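Long-range contacts in bifunctional enzyme cysn/cysc (Mycobacterium tuberculosis, PDB 4BZP), which phosphorylates adenylyl sulfate (APS) with ATP at the 3'-hydroxyl as the kinase part of a bifunctional sulfate-activating enzyme, and is captured here with ADP: residues Pro3-Val8 / Ala74-Leu79; Gly12-Ser16 / Thr113-Cys118; Pro151-Leu155 / Glu167-Leu171. All coordinates share one frame; numbering follows the deposited sequence. Where two conformers were deposited one is given.

Interaction 1 of 3, residues Pro3-Val8 / Ala74-Leu79; sequences PRGKTV and ADCGHL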
# COMPACT_ATOMS: atom_id res chain seq x y z
N PRO A 3 11.74 -6.80 -12.74
CA PRO A 3 10.99 -8.03 -12.44
C PRO A 3 10.10 -7.93 -11.17
O PRO A 3 10.46 -7.22 -10.23
CB PRO A 3 12.09 -9.08 -12.22
CG PRO A 3 13.32 -8.53 -12.88
CD PRO A 3 13.20 -7.04 -12.77
N ARG A 4 8.96 -8.60 -11.20
CA ARG A 4 8.12 -8.78 -10.02
C ARG A 4 8.90 -9.34 -8.85
O ARG A 4 9.77 -10.22 -8.97
CB ARG A 4 6.98 -9.77 -10.32
CG ARG A 4 5.74 -9.14 -10.91
CD ARG A 4 4.84 -10.25 -11.44
NE ARG A 4 3.64 -9.73 -12.04
CZ ARG A 4 2.70 -10.48 -12.64
NH1 ARG A 4 2.81 -11.82 -12.70
NH2 ARG A 4 1.65 -9.85 -13.18
N GLY A 5 8.57 -8.78 -7.68
CA GLY A 5 9.07 -9.29 -6.43
C GLY A 5 8.22 -10.47 -5.93
O GLY A 5 7.48 -11.09 -6.68
N LYS A 6 8.35 -10.74 -4.67
CA LYS A 6 7.77 -11.90 -4.03
C LYS A 6 7.49 -11.51 -2.61
O LYS A 6 8.05 -10.53 -2.10
CB LYS A 6 8.80 -13.03 -3.98
CG LYS A 6 9.46 -13.40 -5.29
CD LYS A 6 10.45 -14.51 -5.19
CE LYS A 6 11.10 -14.72 -6.58
NZ LYS A 6 12.25 -15.65 -6.39
N THR A 7 6.67 -12.33 -1.94
CA THR A 7 6.36 -12.12 -0.52
C THR A 7 6.69 -13.28 0.37
O THR A 7 6.33 -14.42 0.07
CB THR A 7 4.86 -11.76 -0.32
OG1 THR A 7 4.61 -10.52 -1.01
CG2 THR A 7 4.45 -11.63 1.15
N VAL A 8 7.39 -13.00 1.47
CA VAL A 8 7.59 -13.93 2.55
C VAL A 8 6.65 -13.56 3.69
O VAL A 8 6.77 -12.47 4.25
CB VAL A 8 9.05 -13.90 3.04
CG1 VAL A 8 9.23 -14.90 4.17
CG2 VAL A 8 9.99 -14.19 1.90
N ALA A 74 5.26 -5.94 -4.12
CA ALA A 74 5.90 -6.97 -4.95
C ALA A 74 5.77 -6.68 -6.40
O ALA A 74 6.71 -6.84 -7.18
CB ALA A 74 5.30 -8.33 -4.62
N ASP A 75 4.63 -6.21 -6.82
CA ASP A 75 4.44 -5.89 -8.23
C ASP A 75 5.36 -4.71 -8.63
O ASP A 75 5.80 -4.67 -9.79
CB ASP A 75 2.94 -5.68 -8.47
CG ASP A 75 2.62 -5.49 -9.90
OD1 ASP A 75 2.63 -6.52 -10.62
OD2 ASP A 75 2.39 -4.32 -10.25
N CYS A 76 5.70 -3.81 -7.70
CA CYS A 76 6.69 -2.74 -7.84
C CYS A 76 8.18 -3.21 -7.73
O CYS A 76 9.08 -2.40 -7.68
CB CYS A 76 6.45 -1.64 -6.76
SG CYS A 76 5.07 -0.62 -7.12
N GLY A 77 8.39 -4.53 -7.59
CA GLY A 77 9.70 -5.12 -7.65
C GLY A 77 10.35 -5.52 -6.33
O GLY A 77 11.50 -5.99 -6.30
N HIS A 78 9.69 -5.28 -5.22
CA HIS A 78 10.29 -5.52 -3.92
C HIS A 78 10.10 -6.96 -3.41
O HIS A 78 9.08 -7.58 -3.70
CB HIS A 78 9.66 -4.58 -2.88
CG HIS A 78 9.78 -3.14 -3.21
ND1 HIS A 78 10.91 -2.42 -2.92
CD2 HIS A 78 8.92 -2.30 -3.79
CE1 HIS A 78 10.73 -1.17 -3.33
NE2 HIS A 78 9.54 -1.08 -3.88
N LEU A 79 11.08 -7.39 -2.62
CA LEU A 79 11.00 -8.60 -1.85
C LEU A 79 10.39 -8.18 -0.53
O LEU A 79 11.02 -7.49 0.25
CB LEU A 79 12.37 -9.24 -1.68
CG LEU A 79 12.41 -10.64 -1.05
CD1 LEU A 79 12.12 -10.63 0.43
CD2 LEU A 79 11.48 -11.60 -1.77

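Interaction 2 of 3, residues Gly12-Ser16 / Thr113-Cys118; sequences GLSGS and TPLQDC. With ADP (adenosine-5'-diphosphate), chain C; EDO (1,2-ethanediol), chain F.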
# COMPACT_ATOMS: atom_id res chain seq x y z
N GLY A 12 3.72 -17.12 13.46
CA GLY A 12 4.20 -17.69 14.71
C GLY A 12 3.83 -16.82 15.88
O GLY A 12 3.49 -15.64 15.73
N LEU A 13 4.01 -17.37 17.07
CA LEU A 13 3.71 -16.70 18.27
C LEU A 13 4.48 -15.40 18.46
O LEU A 13 5.57 -15.21 17.92
CB LEU A 13 3.98 -17.61 19.48
CG LEU A 13 3.16 -18.88 19.55
CD1 LEU A 13 3.63 -19.73 20.73
CD2 LEU A 13 1.68 -18.60 19.72
N SER A 14 3.95 -14.49 19.25
CA SER A 14 4.71 -13.33 19.69
C SER A 14 6.04 -13.78 20.27
O SER A 14 6.08 -14.70 21.09
CB SER A 14 3.95 -12.55 20.76
OG SER A 14 4.60 -11.39 21.13
N GLY A 15 7.13 -13.20 19.81
CA GLY A 15 8.47 -13.51 20.30
C GLY A 15 9.09 -14.75 19.69
O GLY A 15 10.16 -15.15 20.14
N SER A 16 8.52 -15.29 18.64
CA SER A 16 9.09 -16.45 17.97
C SER A 16 10.23 -16.15 17.03
O SER A 16 10.99 -17.07 16.66
CB SER A 16 7.99 -17.24 17.26
OG SER A 16 7.34 -16.49 16.26
N THR A 113 8.72 -21.69 17.34
CA THR A 113 9.32 -21.61 18.68
C THR A 113 8.22 -21.83 19.70
O THR A 113 7.17 -21.18 19.60
CB THR A 113 9.97 -20.20 18.83
OG1 THR A 113 11.02 -20.02 17.84
CG2 THR A 113 10.57 -20.02 20.21
N PRO A 114 8.43 -22.75 20.63
CA PRO A 114 7.39 -23.06 21.62
C PRO A 114 7.04 -21.87 22.49
O PRO A 114 7.89 -20.99 22.71
CB PRO A 114 8.02 -24.16 22.48
CG PRO A 114 9.32 -24.47 22.00
CD PRO A 114 9.68 -23.50 20.87
N LEU A 115 5.82 -21.83 22.99
CA LEU A 115 5.38 -20.83 23.88
C LEU A 115 6.39 -20.56 25.01
O LEU A 115 6.64 -19.40 25.32
CB LEU A 115 4.04 -21.22 24.49
CG LEU A 115 3.42 -20.26 25.53
CD1 LEU A 115 3.06 -18.95 24.88
CD2 LEU A 115 2.15 -20.87 26.12
N GLN A 116 6.85 -21.58 25.69
CA GLN A 116 7.76 -21.39 26.82
C GLN A 116 8.99 -20.60 26.43
O GLN A 116 9.45 -19.76 27.21
CB GLN A 116 8.18 -22.75 27.42
CG GLN A 116 7.12 -23.34 28.35
CD GLN A 116 7.71 -24.41 29.27
OE1 GLN A 116 8.93 -24.58 29.34
NE2 GLN A 116 6.84 -25.12 29.95
N ASP A 117 9.51 -20.90 25.25
CA ASP A 117 10.70 -20.19 24.80
C ASP A 117 10.32 -18.76 24.45
O ASP A 117 11.07 -17.80 24.72
CB ASP A 117 11.34 -20.83 23.57
CG ASP A 117 11.96 -22.18 23.76
OD1 ASP A 117 12.10 -22.63 24.90
OD2 ASP A 117 12.38 -22.76 22.67
N CYS A 118 9.19 -18.55 23.77
CA CYS A 118 8.76 -17.18 23.43
C CYS A 118 8.54 -16.32 24.65
O CYS A 118 8.90 -15.13 24.67
CB CYS A 118 7.45 -17.23 22.64
SG CYS A 118 7.56 -17.96 20.96
PB ADP C . 8.38 -11.76 16.83
O1B ADP C . 7.38 -11.22 17.91
O2B ADP C . 7.96 -13.06 16.23
O3B ADP C . 8.76 -10.69 15.86
PA ADP C . 11.12 -11.39 17.77
O1A ADP C . 10.93 -10.08 18.42
O2A ADP C . 11.80 -11.40 16.43
O3A ADP C . 9.71 -12.11 17.66
O5' ADP C . 11.92 -12.46 18.68
C5' ADP C . 11.83 -12.38 20.09
C4' ADP C . 13.27 -12.25 20.60
O4' ADP C . 13.84 -13.55 20.61
C3' ADP C . 14.23 -11.32 19.86
O3' ADP C . 14.49 -10.19 20.66
C2' ADP C . 15.51 -12.08 19.81
O2' ADP C . 16.42 -11.46 20.76
C1' ADP C . 15.21 -13.48 20.27
N9 ADP C . 15.41 -14.45 19.18
C8 ADP C . 14.57 -14.58 18.11
N7 ADP C . 14.97 -15.55 17.26
C5 ADP C . 16.10 -16.07 17.84
C6 ADP C . 17.01 -17.10 17.42
N6 ADP C . 16.82 -17.82 16.29
N1 ADP C . 18.05 -17.31 18.27
C2 ADP C . 18.22 -16.61 19.39
N3 ADP C . 17.43 -15.59 19.83
C4 ADP C . 16.39 -15.30 19.03
C1 EDO F . 4.45 -22.60 18.67
O1 EDO F . 5.56 -22.40 17.82
C2 EDO F . 3.29 -22.48 17.74
O2 EDO F . 2.69 -23.74 17.77
O HOH W 1 5.42 -19.89 17.07

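Interaction 3 of 3, residues Pro151-Leu155 / Glu167-Leu171; sequences PDLRL and EVIDL. With EDO (1,2-ethanediol), chain G.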
# COMPACT_ATOMS: atom_id res chain seq x y z
N PRO A 151 3.66 -25.38 5.87
CA PRO A 151 4.43 -24.19 5.53
C PRO A 151 5.51 -24.45 4.50
O PRO A 151 5.98 -25.59 4.36
CB PRO A 151 5.07 -23.80 6.88
CG PRO A 151 5.26 -25.15 7.58
CD PRO A 151 4.06 -25.95 7.16
N ASP A 152 5.92 -23.43 3.77
CA ASP A 152 7.03 -23.58 2.85
C ASP A 152 8.36 -23.78 3.57
O ASP A 152 9.25 -24.43 3.02
CB ASP A 152 7.15 -22.36 1.94
CG ASP A 152 5.94 -22.21 1.05
OD1 ASP A 152 5.83 -23.04 0.11
OD2 ASP A 152 5.02 -21.43 1.29
N LEU A 153 8.52 -23.24 4.78
CA LEU A 153 9.73 -23.34 5.54
C LEU A 153 9.37 -23.26 7.00
O LEU A 153 8.54 -22.45 7.42
CB LEU A 153 10.66 -22.18 5.17
CG LEU A 153 11.99 -22.07 5.92
CD1 LEU A 153 12.87 -23.30 5.66
CD2 LEU A 153 12.69 -20.80 5.51
N ARG A 154 9.98 -24.08 7.82
CA ARG A 154 9.79 -24.08 9.26
C ARG A 154 11.11 -23.68 9.88
O ARG A 154 12.12 -24.36 9.69
CB ARG A 154 9.35 -25.48 9.73
CG ARG A 154 9.09 -25.57 11.24
CD ARG A 154 8.73 -26.98 11.76
NE ARG A 154 7.81 -27.63 10.84
CZ ARG A 154 6.51 -27.70 11.07
NH1 ARG A 154 6.00 -27.19 12.17
NH2 ARG A 154 5.74 -28.30 10.19
N LEU A 155 11.16 -22.56 10.60
CA LEU A 155 12.34 -22.06 11.30
C LEU A 155 12.28 -22.50 12.74
O LEU A 155 11.24 -22.37 13.37
CB LEU A 155 12.41 -20.55 11.23
CG LEU A 155 12.52 -19.96 9.81
CD1 LEU A 155 12.51 -18.43 9.82
CD2 LEU A 155 13.77 -20.46 9.09
N GLU A 167 18.39 -19.31 5.63
CA GLU A 167 17.44 -20.30 5.15
C GLU A 167 16.32 -19.67 4.34
O GLU A 167 15.85 -20.25 3.36
CB GLU A 167 16.82 -21.08 6.28
CG GLU A 167 17.73 -22.01 7.01
CD GLU A 167 16.90 -22.79 7.98
OE1 GLU A 167 16.05 -23.57 7.51
OE2 GLU A 167 17.07 -22.57 9.19
N VAL A 168 15.86 -18.49 4.76
CA VAL A 168 14.81 -17.77 4.00
C VAL A 168 15.36 -17.38 2.63
O VAL A 168 14.66 -17.58 1.64
CB VAL A 168 14.30 -16.52 4.77
CG1 VAL A 168 13.35 -15.69 3.90
CG2 VAL A 168 13.58 -16.97 6.06
N ILE A 169 16.59 -16.85 2.59
CA ILE A 169 17.19 -16.46 1.30
C ILE A 169 17.37 -17.69 0.41
O ILE A 169 17.03 -17.64 -0.76
CB ILE A 169 18.47 -15.70 1.58
CG1 ILE A 169 18.11 -14.34 2.17
CG2 ILE A 169 19.29 -15.53 0.30
CD1 ILE A 169 19.27 -13.56 2.67
N ASP A 170 17.76 -18.81 0.99
CA ASP A 170 17.93 -20.07 0.21
C ASP A 170 16.57 -20.45 -0.40
O ASP A 170 16.46 -20.87 -1.56
CB ASP A 170 18.48 -21.22 1.06
CG ASP A 170 19.98 -21.05 1.46
OD1 ASP A 170 20.63 -20.19 0.90
OD2 ASP A 170 20.36 -21.77 2.39
N LEU A 171 15.50 -20.31 0.38
CA LEU A 171 14.15 -20.63 -0.12
C LEU A 171 13.81 -19.78 -1.32
O LEU A 171 13.26 -20.28 -2.33
CB LEU A 171 13.12 -20.41 0.99
CG LEU A 171 11.62 -20.65 0.65
CD1 LEU A 171 11.31 -22.09 0.27
CD2 LEU A 171 10.76 -20.15 1.80
C1 EDO G . 10.21 -27.37 6.59
O1 EDO G . 11.22 -26.39 6.56
C2 EDO G . 9.22 -27.26 5.47
O2 EDO G . 8.14 -26.51 5.97
O HOH W 2 14.54 -25.14 8.73

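Interaction 1 of 3, residues Pro3-Val8 / Ala74-Leu79
Pro3 meets Gly77 through its backbone: Pro3 O takes a CA-H...O contact from Gly77 CA at 3.4 Å. Arg4 follows, with its side chain extended from CG to NE. It meets the Asp75 side chain at a slant, and Arg4 NE lies 3.7 Å from Asp75 OD1, a long salt bridge. The guanidinium and carboxylate planes are 49° apart, so the two groups do not form a flat two-pronged pair.

Gly5 carries the firm bond of the contact. Gly5 N bonds Ala74 O at 2.7 Å (161°). Gly77 N reaches Ala74 O from the opposite face at 2.9 Å. Gly77 has positive phi and closes helix 56-75 in a Schellman motif, so Ala74 O, a carbonyl of the last turn, serves both the cap and the segment 3-8. Gly5 has no side chain, and Gly5 CA comes within 3.2 Å of His78 O in a CA-H...O contact.

Lys6 N also looks to His78 O, but at 3.4 Å this bond is weak. Beside it, Lys6 CB packs on Leu79 CD2 at 3.8 Å. Leu79 CG stands opposite its own backbone N (chi1 -172°), which brings CD2 against Lys6 O and CB. Thr7 points from the contact, and its OG1 bonds His99. Val8 CG2 closes the segment against Leu79 CD1 at 4.4 Å.

His78 turns the other way, to the second subunit, where its NE2 bonds NE2 of His78 of that chain. Strands 6-11 and 79-82 then run on as parallel neighbours. The join depends mostly on backbone atoms. The Arg4-Asp75 charge pair lies at its exposed end and probably adds little, while Ala74 O, with two donors, ties the helix end to the start of the central strand.

Interaction 2 of 3, residues Gly12-Ser16 / Thr113-Cys118
With chi1 at -68°, Cys118 SG is turned away from its carbonyl carbon and lies against the loop 12-16. There Cys118 SG touches Leu13 CB at 3.9 Å and Ser16 CB at 3.8 Å. Ser16 OG is folded between its backbone N and carbonyl carbon (chi1 62°). From there Ser16 OG reaches back to Leu13 O at 2.7 Å, in the carbonyl plane and on a lone pair. Ser16 N bonds the same oxygen and closes a type II turn from Leu13 to Ser16. Leu13 O is thus gripped twice, which fixes the shape of the turn.

Segment 113-118 packs against this turn mainly with carbon and sulfur. Cys118 CB lies 3.3 Å from Ser14 O. Leu13 sends its CD1 branch alongside the first turn of helix 115-121, 3.8 Å from Leu115 CA. At the other end Thr113 CB rests on Ser16 CB at 3.9 Å. A water adds a polar link: it accepts from Leu13 N at 2.9 Å and gives a weak bond to Thr113 O. An ethanediol, probably from the crystallisation liquor, lies next to this water and touches Leu13 CD1.

The turn presents its other side to the nucleotide. Gly15 N points at ADP O1B at 2.8 Å and 163°, a straight amide-to-phosphate bond. This segment belongs to the Walker A P-loop, whose Gly17, Lys18 and Ser19 also bind ADP.

The loop leaves strand 6-11 and leads into helix 18-31. Helix 115-121 covers it from the side away from the phosphates, and its Arg121 bonds Gly15 O. Tyr127 of helix 126-131 leans on Leu13, Leu115 and Cys118 and bonds Ser14 O, so two helices brace the loop.

Interaction 3 of 3, residues Pro151-Leu155 / Glu167-Leu171
Asp152 OD2 is gripped twice, by the backbone N of Glu108 and by the guanidinium of Arg96, while Asp152 CB rests on Leu171 CD2 at 4.2 Å. The carboxylate is therefore tied to strand 106-111, and the stem of the residue covers the end of the apolar contact.

In Leu153 a chi1 of 178° swings both methyl branches toward helix 161-173. Leu153 CB meets Leu171 CD2 at 3.9 Å. The Leu153 and Val168 side chains cross at about a right angle, with Leu153 CD2 4.0 Å from Val168 CG2. Leu155, two residues on, reaches the helix with its tip: Leu155 CD1 is 4.2 Å from Val168 CG2. Val21 of helix 18-31 packs on Leu155 and Val168 as well. Less certainly, in one of two Glu167 conformers, the carboxylate lies by Leu153 CD1, and the Leu155 and Glu167 side chains slide past each other.

A water gives a bond of 2.7 Å to Arg154 O. Its very short approach to Glu167 OE1 is doubtful. An ethanediol, probably from the crystallisation liquor, accepts from Arg154 N at 2.9 Å and donates to Pro151 O.

The axes of strand 153-155 and of the helical segment 167-171 are antiparallel (174°) and 9.9 Å apart at closest approach. This is a beta-alpha unit at the edge of the sheet, and its connection carries Arg159, Ser160 and Ile161 of the ADP pocket. Direct contact rests on branched apolar side chains. Asp152 and Arg154 have their polar partners outside the contact; the Glu167 carboxylate lies at its rim.

Overall arrangement
All three contacts belong to one P-loop kinase fold built on a parallel sheet with strand order 36-38, 79-82, 6-11, 106-111, 153-155. Interactions 1 and 2 sit at opposite sides of the chain's centre, about 28 Å apart between centres. They use the two ends of strand 6-11, and their segments alternate along the chain. Interaction 3 comes last in sequence, about 17 Å from the centre of each. It packs helix 161-173 on the edge strand and touches interaction 1 through Val8 and Val168. Interaction 2 forms the nucleotide end. Interaction 1 lies at the far end, beside the second subunit, so the sheet spans from dimer contact to ADP.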